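Local coordinates for protein U4/U6 snRNA-associated-splicing factor PRP24 (Saccharomyces cerevisiae, PDB 4N0T) that binds U6 snRNA and acts as a spliceosome recycling factor, working in the annealing of U6 with U4 snRNA, at residues R4-T9 with R52-Y58; Y28-C32 with A63-K67; V11-P17 with N75-S80. All coordinates share one frame; numbering follows the deposited sequence.

Contact 1 of 3, residues R4-T9 with R52-Y58; sequences RNRELT and RIEFARY. With nucleotides of chain B.
At the RNA-bound rim of the first RRM, the arginine-rich lead-in to strand 10-16 meets the end of strand 49-55, where Arg4 forms a salt bridge with Glu54. Arg4 NH2 reaches Glu54 OE2 at 2.8 Å on its syn side but tilted out of the carboxylate plane, the guanidinium and carboxylate planes turned 33° apart. Both chains are extended and approach from opposite directions. The other terminal nitrogen, Arg4 NH1, holds OP1 of G23 of chain B (3.0 Å), so one guanidinium links a protein carboxylate to an RNA phosphate. Arg6 reads the Hoogsteen edge of the same guanine: its backbone N donates to O6 and its NE to N7, both at 2.9 Å. The Arg6 guanidinium is sandwiched, with the Arg4 group offset on one face and C8 of G21 of chain B 3.4 Å above the other.

Further along, Thr9 exchanges two bonds with the backbone of Phe55. Phe55 N donates to Thr9 O (2.9 Å), and Thr9 OG1 donates to Phe55 O (2.7 Å). A chi1 of 67° aims OG1 at that carbonyl and leaves CG2 over the Arg57-Tyr58 peptide. Leu8 CG packs against Tyr58 CD1 at 3.7 Å, the side chains crossing at about a right angle, and Leu8 O lies at the ring's edge.

Arg52 extends the charged network: its NH2 pairs with Glu54 OE1, and its NE makes a salt bridge to Asp132 of the second RRM. Glu54 packs on Thr10 and Ile36 of the flanking strands, whereas Ile53 reaches Val25 and Phe29 of helix 22-29.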
loop_
_atom_site.group_PDB
_atom_site.type_symbol
_atom_site.label_atom_id
_atom_site.label_comp_id
_atom_site.label_asym_id
_atom_site.label_seq_id
_atom_site.Cartn_x
_atom_site.Cartn_y
_atom_site.Cartn_z
ATOM N N ARG A 4 -14.745 3.549 10.170
ATOM C CA ARG A 4 -14.234 4.718 10.891
ATOM C C ARG A 4 -14.517 5.997 10.103
ATOM O O ARG A 4 -14.673 5.952 8.882
ATOM C CB ARG A 4 -12.730 4.554 11.127
ATOM C CG ARG A 4 -12.070 5.666 11.944
ATOM C CD ARG A 4 -10.590 5.363 12.144
ATOM N NE ARG A 4 -9.874 6.442 12.831
ATOM C CZ ARG A 4 -8.567 6.429 13.087
ATOM N NH1 ARG A 4 -7.829 5.391 12.710
ATOM N NH2 ARG A 4 -7.990 7.449 13.714
ATOM N N ASN A 5 -14.612 7.125 10.808
ATOM C CA ASN A 5 -14.784 8.432 10.174
ATOM C C ASN A 5 -13.848 9.463 10.818
ATOM O O ASN A 5 -14.225 10.160 11.776
ATOM C CB ASN A 5 -16.250 8.887 10.254
ATOM C CG ASN A 5 -16.536 10.100 9.385
ATOM O OD1 ASN A 5 -15.620 10.827 8.993
ATOM N ND2 ASN A 5 -17.818 10.340 9.098
ATOM N N ARG A 6 -12.627 9.570 10.293
ATOM C CA ARG A 6 -11.627 10.435 10.899
ATOM C C ARG A 6 -12.063 11.878 10.831
ATOM O O ARG A 6 -11.925 12.621 11.808
ATOM C CB ARG A 6 -10.275 10.304 10.192
ATOM C CG ARG A 6 -9.591 8.963 10.397
ATOM C CD ARG A 6 -8.561 8.719 9.313
ATOM N NE ARG A 6 -8.133 7.324 9.285
ATOM C CZ ARG A 6 -7.019 6.885 9.844
ATOM N NH1 ARG A 6 -6.211 7.739 10.466
ATOM N NH2 ARG A 6 -6.707 5.595 9.770
ATOM N N GLU A 7 -12.605 12.267 9.685
ATOM C CA GLU A 7 -12.916 13.671 9.438
ATOM C C GLU A 7 -13.949 14.204 10.421
ATOM O O GLU A 7 -13.821 15.327 10.937
ATOM C CB GLU A 7 -13.434 13.858 8.009
ATOM C CG GLU A 7 -13.949 15.273 7.754
ATOM C CD GLU A 7 -14.295 15.547 6.304
ATOM O OE1 GLU A 7 -13.359 15.719 5.491
ATOM O OE2 GLU A 7 -15.505 15.610 5.979
ATOM N N LEU A 8 -14.973 13.395 10.677
ATOM C CA LEU A 8 -16.077 13.818 11.536
ATOM C C LEU A 8 -15.606 14.393 12.866
ATOM O O LEU A 8 -16.177 15.361 13.368
ATOM C CB LEU A 8 -17.035 12.648 11.786
ATOM C CG LEU A 8 -18.327 13.030 12.514
ATOM C CD1 LEU A 8 -19.174 13.939 11.635
ATOM C CD2 LEU A 8 -19.114 11.791 12.955
ATOM N N THR A 9 -14.547 13.825 13.434
ATOM C CA THR A 9 -14.096 14.293 14.737
ATOM C C THR A 9 -12.839 15.161 14.677
ATOM O O THR A 9 -12.218 15.425 15.705
ATOM C CB THR A 9 -13.865 13.131 15.713
ATOM O OG1 THR A 9 -12.761 12.334 15.258
ATOM C CG2 THR A 9 -15.115 12.266 15.811
ATOM N N ARG A 52 -4.024 20.369 13.196
ATOM C CA ARG A 52 -5.103 19.434 12.953
ATOM C C ARG A 52 -5.261 18.642 14.239
ATOM O O ARG A 52 -4.285 18.107 14.763
ATOM C CB ARG A 52 -4.724 18.489 11.802
ATOM C CG ARG A 52 -5.661 17.326 11.610
ATOM C CD ARG A 52 -5.094 16.387 10.542
ATOM N NE ARG A 52 -5.992 15.280 10.263
ATOM C CZ ARG A 52 -6.007 14.150 10.957
ATOM N NH1 ARG A 52 -5.164 13.990 11.964
ATOM N NH2 ARG A 52 -6.853 13.180 10.640
ATOM N N ILE A 53 -6.479 18.587 14.773
ATOM C CA ILE A 53 -6.717 17.839 16.005
ATOM C C ILE A 53 -7.827 16.834 15.763
ATOM O O ILE A 53 -8.966 17.206 15.434
ATOM C CB ILE A 53 -7.092 18.765 17.198
ATOM C CG1 ILE A 53 -6.047 19.863 17.381
ATOM C CG2 ILE A 53 -7.216 17.952 18.494
ATOM C CD1 ILE A 53 -6.477 20.918 18.405
ATOM N N GLU A 54 -7.492 15.552 15.891
ATOM C CA GLU A 54 -8.481 14.500 15.735
ATOM C C GLU A 54 -8.936 14.080 17.129
ATOM O O GLU A 54 -8.138 13.563 17.920
ATOM C CB GLU A 54 -7.895 13.308 14.981
ATOM C CG GLU A 54 -8.908 12.195 14.777
ATOM C CD GLU A 54 -8.336 11.013 14.028
ATOM O OE1 GLU A 54 -7.183 11.107 13.551
ATOM O OE2 GLU A 54 -9.045 9.989 13.914
ATOM N N PHE A 55 -10.209 14.320 17.434
ATOM C CA PHE A 55 -10.762 13.973 18.742
ATOM C C PHE A 55 -11.297 12.552 18.728
ATOM O O PHE A 55 -11.657 12.034 17.678
ATOM C CB PHE A 55 -11.870 14.957 19.137
ATOM C CG PHE A 55 -11.342 16.277 19.598
ATOM C CD1 PHE A 55 -10.954 16.457 20.922
ATOM C CD2 PHE A 55 -11.196 17.329 18.707
ATOM C CE1 PHE A 55 -10.439 17.677 21.359
ATOM C CE2 PHE A 55 -10.686 18.542 19.128
ATOM C CZ PHE A 55 -10.306 18.721 20.459
ATOM N N ALA A 56 -11.330 11.929 19.902
ATOM C CA ALA A 56 -11.902 10.594 20.033
ATOM C C ALA A 56 -13.372 10.575 19.625
ATOM O O ALA A 56 -13.834 9.628 18.989
ATOM C CB ALA A 56 -11.747 10.096 21.454
ATOM N N ARG A 57 -14.107 11.618 20.000
ATOM C CA ARG A 57 -15.548 11.673 19.749
ATOM C C ARG A 57 -15.997 13.041 19.245
ATOM O O ARG A 57 -15.311 14.037 19.467
ATOM C CB ARG A 57 -16.320 11.306 21.027
ATOM C CG ARG A 57 -16.098 9.869 21.491
ATOM C CD ARG A 57 -16.887 9.553 22.755
ATOM N NE ARG A 57 -16.241 10.071 23.960
ATOM C CZ ARG A 57 -15.134 9.559 24.495
ATOM N NH1 ARG A 57 -14.532 8.518 23.924
ATOM N NH2 ARG A 57 -14.623 10.090 25.599
ATOM N N TYR A 58 -17.158 13.078 18.593
ATOM C CA TYR A 58 -17.685 14.303 17.990
ATOM C C TYR A 58 -17.871 15.441 18.991
ATOM O O TYR A 58 -17.659 16.612 18.651
ATOM C CB TYR A 58 -19.004 14.016 17.269
ATOM C CG TYR A 58 -19.481 15.142 16.384
ATOM C CD1 TYR A 58 -18.762 15.515 15.259
ATOM C CD2 TYR A 58 -20.664 15.824 16.665
ATOM C CE1 TYR A 58 -19.196 16.542 14.442
ATOM C CE2 TYR A 58 -21.106 16.851 15.847
ATOM C CZ TYR A 58 -20.366 17.202 14.740
ATOM O OH TYR A 58 -20.794 18.223 13.924
ATOM P P G B 23 -9.257 1.558 11.449
ATOM O OP1 G B 23 -8.559 2.859 11.328
ATOM O OP2 G B 23 -10.062 1.230 12.664
ATOM O "O5'" G B 23 -10.162 1.418 10.145
ATOM C "C5'" G B 23 -11.174 0.416 9.999
ATOM C "C4'" G B 23 -11.754 0.426 8.601
ATOM O "O4'" G B 23 -12.211 1.774 8.301
ATOM C "C3'" G B 23 -10.774 0.075 7.489
ATOM O "O3'" G B 23 -11.521 -0.361 6.361
ATOM C "C2'" G B 23 -10.186 1.442 7.150
ATOM O "O2'" G B 23 -9.578 1.502 5.874
ATOM C "C1'" G B 23 -11.436 2.322 7.240
ATOM N N9 G B 23 -11.182 3.728 7.588
ATOM C C8 G B 23 -10.249 4.246 8.430
ATOM N N7 G B 23 -10.340 5.556 8.538
ATOM C C5 G B 23 -11.405 5.910 7.725
ATOM C C6 G B 23 -11.987 7.179 7.430
ATOM O O6 G B 23 -11.657 8.290 7.849
ATOM N N1 G B 23 -13.051 7.073 6.556
ATOM C C2 G B 23 -13.505 5.899 6.028
ATOM N N2 G B 23 -14.546 6.004 5.198
ATOM N N3 G B 23 -12.983 4.704 6.285
ATOM C C4 G B 23 -11.946 4.789 7.145
ATOM P P G B 21 -9.435 1.331 2.265
ATOM O OP1 G B 21 -9.387 -0.024 1.640
ATOM O OP2 G B 21 -10.527 1.555 3.268
ATOM O "O5'" G B 21 -8.023 1.641 2.920
ATOM C "C5'" G B 21 -7.725 2.951 3.390
ATOM C "C4'" G B 21 -6.466 2.964 4.221
ATOM O "O4'" G B 21 -6.099 4.344 4.471
ATOM C "C3'" G B 21 -6.589 2.333 5.598
ATOM O "O3'" G B 21 -5.261 2.040 6.014
ATOM C "C2'" G B 21 -7.084 3.513 6.425
ATOM O "O2'" G B 21 -6.929 3.344 7.813
ATOM C "C1'" G B 21 -6.180 4.604 5.866
ATOM N N9 G B 21 -6.654 5.972 6.012
ATOM C C8 G B 21 -5.877 6.970 6.537
ATOM N N7 G B 21 -6.484 8.114 6.522
ATOM C C5 G B 21 -7.704 7.872 5.945
ATOM C C6 G B 21 -8.757 8.770 5.656
ATOM O O6 G B 21 -8.811 9.996 5.901
ATOM N N1 G B 21 -9.827 8.119 5.066
ATOM C C2 G B 21 -9.853 6.777 4.745
ATOM N N2 G B 21 -10.970 6.325 4.155
ATOM N N3 G B 21 -8.877 5.929 5.013
ATOM C C4 G B 21 -7.831 6.538 5.596
HETATM O O HOH W 1 -11.044 8.683 14.419
HETATM O O HOH W 2 -5.941 10.120 11.668
#

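Contact 2 of 3, residues Y28-C32 with A63-K67; sequences YFKHC and AAITK
The ring of Phe29 meets Ala64 in two ways: Ala64 O lies in the ring plane at its edge, near CE1, while the Ala64 methyl CB approaches CD1 obliquely at 3.8 Å. One face of this ring carries the neighbouring Tyr28, whose CD2 sits 3.4 Å above the plane and offset toward the rim; in turn, Phe29 CD2 lies at the edge of the Tyr28 ring. Lys67 lays its aliphatic stem beside both aromatics, with CG 4.0 Å from Phe29 CE1 and 4.1 Å from Tyr28 CE2. A bend at chi2 (-69°) turns the rest of the lysine back past Tyr28 OH, and CE comes within 4.1 Å of Cys32 SG.

Cys32 fits closely against the helix end. Its SG lies 3.6 Å from Ala64 CA, and its CB is 3.7 Å from Ala63 CB. With alanines at 63 and 64, the ends of helices 22-29 and 58-65 come close together on one side of the RRM sheet, Cys32 and Ala64 also touching Phe55 of strand 49-55.

No hydrogen bond crosses between the two segments. They are therefore joined by van der Waals packing, buried at Phe29 and Ala64 and more open toward Lys67, with the lysine contributing methylenes and the cysteine its sulfur.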
loop_
_atom_site.group_PDB
_atom_site.type_symbol
_atom_site.label_atom_id
_atom_site.label_comp_id
_atom_site.label_asym_id
_atom_site.label_seq_id
_atom_site.Cartn_x
_atom_site.Cartn_y
_atom_site.Cartn_z
ATOM N N TYR A 28 -3.856 22.935 25.594
ATOM C CA TYR A 28 -4.905 23.919 25.353
ATOM C C TYR A 28 -6.263 23.249 25.113
ATOM O O TYR A 28 -7.294 23.759 25.553
ATOM C CB TYR A 28 -4.560 24.848 24.179
ATOM C CG TYR A 28 -5.554 25.981 24.024
ATOM C CD1 TYR A 28 -5.416 27.151 24.756
ATOM C CD2 TYR A 28 -6.642 25.873 23.163
ATOM C CE1 TYR A 28 -6.324 28.189 24.629
ATOM C CE2 TYR A 28 -7.559 26.910 23.033
ATOM C CZ TYR A 28 -7.389 28.063 23.771
ATOM O OH TYR A 28 -8.290 29.092 23.650
ATOM N N PHE A 29 -6.260 22.109 24.430
ATOM C CA PHE A 29 -7.514 21.488 23.993
ATOM C C PHE A 29 -7.910 20.216 24.747
ATOM O O PHE A 29 -9.002 19.685 24.527
ATOM C CB PHE A 29 -7.459 21.165 22.490
ATOM C CG PHE A 29 -7.577 22.370 21.595
ATOM C CD1 PHE A 29 -8.822 22.894 21.274
ATOM C CD2 PHE A 29 -6.445 22.965 21.055
ATOM C CE1 PHE A 29 -8.927 23.998 20.446
ATOM C CE2 PHE A 29 -6.551 24.061 20.220
ATOM C CZ PHE A 29 -7.787 24.575 19.917
ATOM N N LYS A 30 -7.044 19.698 25.611
ATOM C CA LYS A 30 -7.339 18.387 26.193
ATOM C C LYS A 30 -8.538 18.375 27.147
ATOM O O LYS A 30 -9.114 17.316 27.391
ATOM C CB LYS A 30 -6.095 17.707 26.792
ATOM C CG LYS A 30 -5.517 18.314 28.064
ATOM C CD LYS A 30 -4.204 17.588 28.397
ATOM C CE LYS A 30 -3.837 17.658 29.873
ATOM N NZ LYS A 30 -3.335 18.997 30.268
ATOM N N HIS A 31 -8.932 19.545 27.649
ATOM C CA HIS A 31 -10.173 19.658 28.424
ATOM C C HIS A 31 -11.421 19.524 27.541
ATOM O O HIS A 31 -12.516 19.249 28.044
ATOM C CB HIS A 31 -10.234 20.980 29.204
ATOM C CG HIS A 31 -9.325 21.039 30.397
ATOM N ND1 HIS A 31 -8.268 20.166 30.577
ATOM C CD2 HIS A 31 -9.313 21.866 31.464
ATOM C CE1 HIS A 31 -7.649 20.460 31.705
ATOM N NE2 HIS A 31 -8.261 21.488 32.265
ATOM N N CYS A 32 -11.269 19.718 26.231
ATOM C CA CYS A 32 -12.405 19.602 25.315
ATOM C C CYS A 32 -12.874 18.164 25.190
ATOM O O CYS A 32 -14.032 17.903 24.857
ATOM C CB CYS A 32 -12.045 20.115 23.920
ATOM S SG CYS A 32 -11.749 21.866 23.846
ATOM N N ALA A 63 -16.618 20.823 21.258
ATOM C CA ALA A 63 -16.063 21.615 22.342
ATOM C C ALA A 63 -14.868 22.452 21.871
ATOM O O ALA A 63 -14.713 23.606 22.279
ATOM C CB ALA A 63 -15.662 20.717 23.491
ATOM N N ALA A 64 -14.027 21.872 21.017
ATOM C CA ALA A 64 -12.873 22.606 20.487
ATOM C C ALA A 64 -13.310 23.832 19.690
ATOM O O ALA A 64 -12.700 24.895 19.779
ATOM C CB ALA A 64 -12.012 21.696 19.624
ATOM N N ILE A 65 -14.381 23.672 18.922
ATOM C CA ILE A 65 -14.902 24.732 18.063
ATOM C C ILE A 65 -15.454 25.892 18.905
ATOM O O ILE A 65 -15.485 27.041 18.442
ATOM C CB ILE A 65 -15.938 24.164 17.068
ATOM C CG1 ILE A 65 -15.215 23.285 16.041
ATOM C CG2 ILE A 65 -16.681 25.263 16.325
ATOM C CD1 ILE A 65 -16.144 22.450 15.191
ATOM N N THR A 66 -15.844 25.613 20.151
ATOM C CA THR A 66 -16.239 26.712 21.052
ATOM C C THR A 66 -15.060 27.622 21.393
ATOM O O THR A 66 -15.251 28.739 21.901
ATOM C CB THR A 66 -16.915 26.234 22.371
ATOM O OG1 THR A 66 -15.945 25.638 23.238
ATOM C CG2 THR A 66 -18.060 25.269 22.095
ATOM N N LYS A 67 -13.842 27.156 21.125
ATOM C CA LYS A 67 -12.656 27.987 21.334
ATOM C C LYS A 67 -12.380 28.927 20.171
ATOM O O LYS A 67 -11.396 29.661 20.205
ATOM C CB LYS A 67 -11.401 27.140 21.567
ATOM C CG LYS A 67 -11.520 26.090 22.655
ATOM C CD LYS A 67 -11.613 26.734 24.019
ATOM C CE LYS A 67 -11.413 25.710 25.119
ATOM N NZ LYS A 67 -11.431 26.382 26.451
#

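Contact 3 of 3, residues V11-P17 with N75-S80; sequences VLVKNLP and NEIIVS
Asn15 and Asn75 finish this strand pair with two side-chain-to-backbone bonds. Asn15 has a left-handed backbone (phi 78°), and its CG, roughly trans to the backbone N at chi1 -155°, directs ND2 to Glu76 O at 2.9 Å. Glu76 O lies in the plane of the Asn15 amide, but the donor stands above the carbonyl's own plane. Asn75 answers from across the pair: with CG beside its backbone N, its ND2 reaches Asn15 O, also at 2.9 Å and again from above the carbonyl plane. The two side chains cross at about a right angle, yet their amide planes are only 16° apart. A water joins Glu76 N to Asn15 ND2, the latter weakly.

The segments are the central strand 10-16, which lies at the RNP2 position of an RRM, with Leu12 where the consensus has an aromatic, and its antiparallel neighbour 75-81. Leu12 with Ser80 and Lys14 with Ile78 are hydrogen-bonded pairs; Leu12 N to Ser80 O measures 2.8 Å. The non-hydrogen-bonded pair between them, Val13 and Val79, faces helix 22-29, and Val13 CG2 meets Val79 CG2 at 4.2 Å.

On that helix side, Val79 CG1 packs 4.1 Å from Val11 CB. Ile77 CG2 touches Leu16 CD2 at 3.9 Å, and the Ile77 side chain also contacts Tyr28. The other face carries Leu12, Lys14, Ile78 and Ser80. Lys14 also touches Phe50, and its end leads away from strand 75-81. Ser80 OG lies 2.6 Å from a water that also donates to Leu12 O.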
loop_
_atom_site.group_PDB
_atom_site.type_symbol
_atom_site.label_atom_id
_atom_site.label_comp_id
_atom_site.label_asym_id
_atom_site.label_seq_id
_atom_site.Cartn_x
_atom_site.Cartn_y
_atom_site.Cartn_z
ATOM N N VAL A 11 -10.769 18.695 13.790
ATOM C CA VAL A 11 -10.897 20.136 13.614
ATOM C C VAL A 11 -9.597 20.734 13.114
ATOM O O VAL A 11 -8.511 20.153 13.293
ATOM C CB VAL A 11 -11.311 20.856 14.917
ATOM C CG1 VAL A 11 -12.625 20.275 15.433
ATOM C CG2 VAL A 11 -10.226 20.731 15.971
ATOM N N LEU A 12 -9.725 21.911 12.512
ATOM C CA LEU A 12 -8.602 22.687 12.015
ATOM C C LEU A 12 -8.478 23.919 12.900
ATOM O O LEU A 12 -9.481 24.578 13.171
ATOM C CB LEU A 12 -8.907 23.148 10.591
ATOM C CG LEU A 12 -7.886 24.091 9.942
ATOM C CD1 LEU A 12 -6.584 23.361 9.758
ATOM C CD2 LEU A 12 -8.389 24.634 8.609
ATOM N N VAL A 13 -7.265 24.209 13.350
ATOM C CA VAL A 13 -7.002 25.422 14.130
ATOM C C VAL A 13 -6.093 26.301 13.294
ATOM O O VAL A 13 -5.049 25.839 12.818
ATOM C CB VAL A 13 -6.316 25.117 15.472
ATOM C CG1 VAL A 13 -6.164 26.398 16.291
ATOM C CG2 VAL A 13 -7.113 24.107 16.263
ATOM N N LYS A 14 -6.492 27.558 13.101
ATOM C CA LYS A 14 -5.665 28.509 12.361
ATOM C C LYS A 14 -5.202 29.642 13.272
ATOM O O LYS A 14 -5.908 30.021 14.206
ATOM C CB LYS A 14 -6.443 29.077 11.168
ATOM C CG LYS A 14 -5.666 30.108 10.372
ATOM C CD LYS A 14 -6.408 30.546 9.130
ATOM C CE LYS A 14 -5.526 31.483 8.305
ATOM N NZ LYS A 14 -6.224 31.931 7.066
ATOM N N ASN A 15 -3.992 30.129 12.998
ATOM C CA ASN A 15 -3.420 31.323 13.648
ATOM C C ASN A 15 -2.886 31.085 15.057
ATOM O O ASN A 15 -2.873 32.000 15.886
ATOM C CB ASN A 15 -4.386 32.517 13.641
ATOM C CG ASN A 15 -3.646 33.847 13.731
ATOM O OD1 ASN A 15 -2.571 33.994 13.143
ATOM N ND2 ASN A 15 -4.198 34.806 14.478
ATOM N N LEU A 16 -2.435 29.866 15.333
ATOM C CA LEU A 16 -1.713 29.609 16.573
ATOM C C LEU A 16 -0.383 30.362 16.533
ATOM O O LEU A 16 0.171 30.598 15.449
ATOM C CB LEU A 16 -1.447 28.111 16.740
ATOM C CG LEU A 16 -2.687 27.262 17.022
ATOM C CD1 LEU A 16 -2.414 25.784 16.742
ATOM C CD2 LEU A 16 -3.149 27.446 18.450
ATOM N N PRO A 17 0.142 30.724 17.710
ATOM C CA PRO A 17 1.424 31.439 17.764
ATOM C C PRO A 17 2.550 30.620 17.138
ATOM O O PRO A 17 2.478 29.387 17.161
ATOM C CB PRO A 17 1.677 31.585 19.270
ATOM C CG PRO A 17 0.309 31.540 19.892
ATOM C CD PRO A 17 -0.467 30.569 19.044
ATOM N N ASN A 75 -2.588 35.857 19.904
ATOM C CA ASN A 75 -3.162 35.428 18.628
ATOM C C ASN A 75 -4.621 35.027 18.760
ATOM O O ASN A 75 -4.967 34.223 19.628
ATOM C CB ASN A 75 -2.376 34.240 18.056
ATOM C CG ASN A 75 -1.098 34.662 17.380
ATOM O OD1 ASN A 75 -0.489 35.668 17.756
ATOM N ND2 ASN A 75 -0.685 33.905 16.364
ATOM N N GLU A 76 -5.477 35.602 17.916
ATOM C CA GLU A 76 -6.877 35.200 17.856
ATOM C C GLU A 76 -6.964 33.980 16.938
ATOM O O GLU A 76 -6.687 34.091 15.743
ATOM C CB GLU A 76 -7.737 36.324 17.274
ATOM C CG GLU A 76 -9.234 36.023 17.268
ATOM C CD GLU A 76 -10.085 37.240 16.927
ATOM O OE1 GLU A 76 -11.138 37.062 16.274
ATOM O OE2 GLU A 76 -9.707 38.373 17.323
ATOM N N ILE A 77 -7.338 32.830 17.499
ATOM C CA ILE A 77 -7.394 31.582 16.720
ATOM C C ILE A 77 -8.753 31.386 16.068
ATOM O O ILE A 77 -9.746 32.008 16.470
ATOM C CB ILE A 77 -7.048 30.332 17.582
ATOM C CG1 ILE A 77 -8.075 30.139 18.703
ATOM C CG2 ILE A 77 -5.631 30.447 18.145
ATOM C CD1 ILE A 77 -7.916 28.834 19.473
ATOM N N ILE A 78 -8.802 30.525 15.046
ATOM C CA ILE A 78 -10.052 30.155 14.419
ATOM C C ILE A 78 -10.069 28.640 14.474
ATOM O O ILE A 78 -9.073 27.998 14.133
ATOM C CB ILE A 78 -10.133 30.645 12.953
ATOM C CG1 ILE A 78 -9.996 32.180 12.915
ATOM C CG2 ILE A 78 -11.456 30.236 12.312
ATOM C CD1 ILE A 78 -9.877 32.772 11.521
ATOM N N VAL A 79 -11.169 28.083 14.958
ATOM C CA VAL A 79 -11.302 26.638 15.052
ATOM C C VAL A 79 -12.538 26.226 14.263
ATOM O O VAL A 79 -13.627 26.790 14.446
ATOM C CB VAL A 79 -11.405 26.161 16.529
ATOM C CG1 VAL A 79 -11.458 24.625 16.594
ATOM C CG2 VAL A 79 -10.236 26.696 17.382
ATOM N N SER A 80 -12.389 25.231 13.386
ATOM C CA SER A 80 -13.485 24.848 12.510
ATOM C C SER A 80 -13.455 23.351 12.248
ATOM O O SER A 80 -12.419 22.718 12.435
ATOM C CB SER A 80 -13.382 25.588 11.181
ATOM O OG SER A 80 -12.123 25.346 10.576
HETATM O O HOH W 3 -10.216 26.908 11.342
HETATM O O HOH W 4 -4.682 37.569 16.008
#

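In the fold
All three contacts build the first RRM, but from different layers. Contact 3 joins neighbouring strands of the sheet through regular backbone bonds; contact 2 brings together the ends of the two helices covering one side of that sheet; contact 1 lies at the RNA-binding rim. Their chemistry follows: charged and RNA-bound in contact 1, apolar in contact 2, mixed in contact 3. Each is partly buried, with Phe55, Phe29, Ala64, Val13 and Val79 inside and Arg4, Leu8, Lys14 and Ile78 exposed. Contacts 1 and 3 share one sheet, Ile53 O lying 2.9 Å from Val11 N, a probable hydrogen bond; contacts 2 and 3 meet where Ala64 O lies 3.4 Å from Val79 CG1.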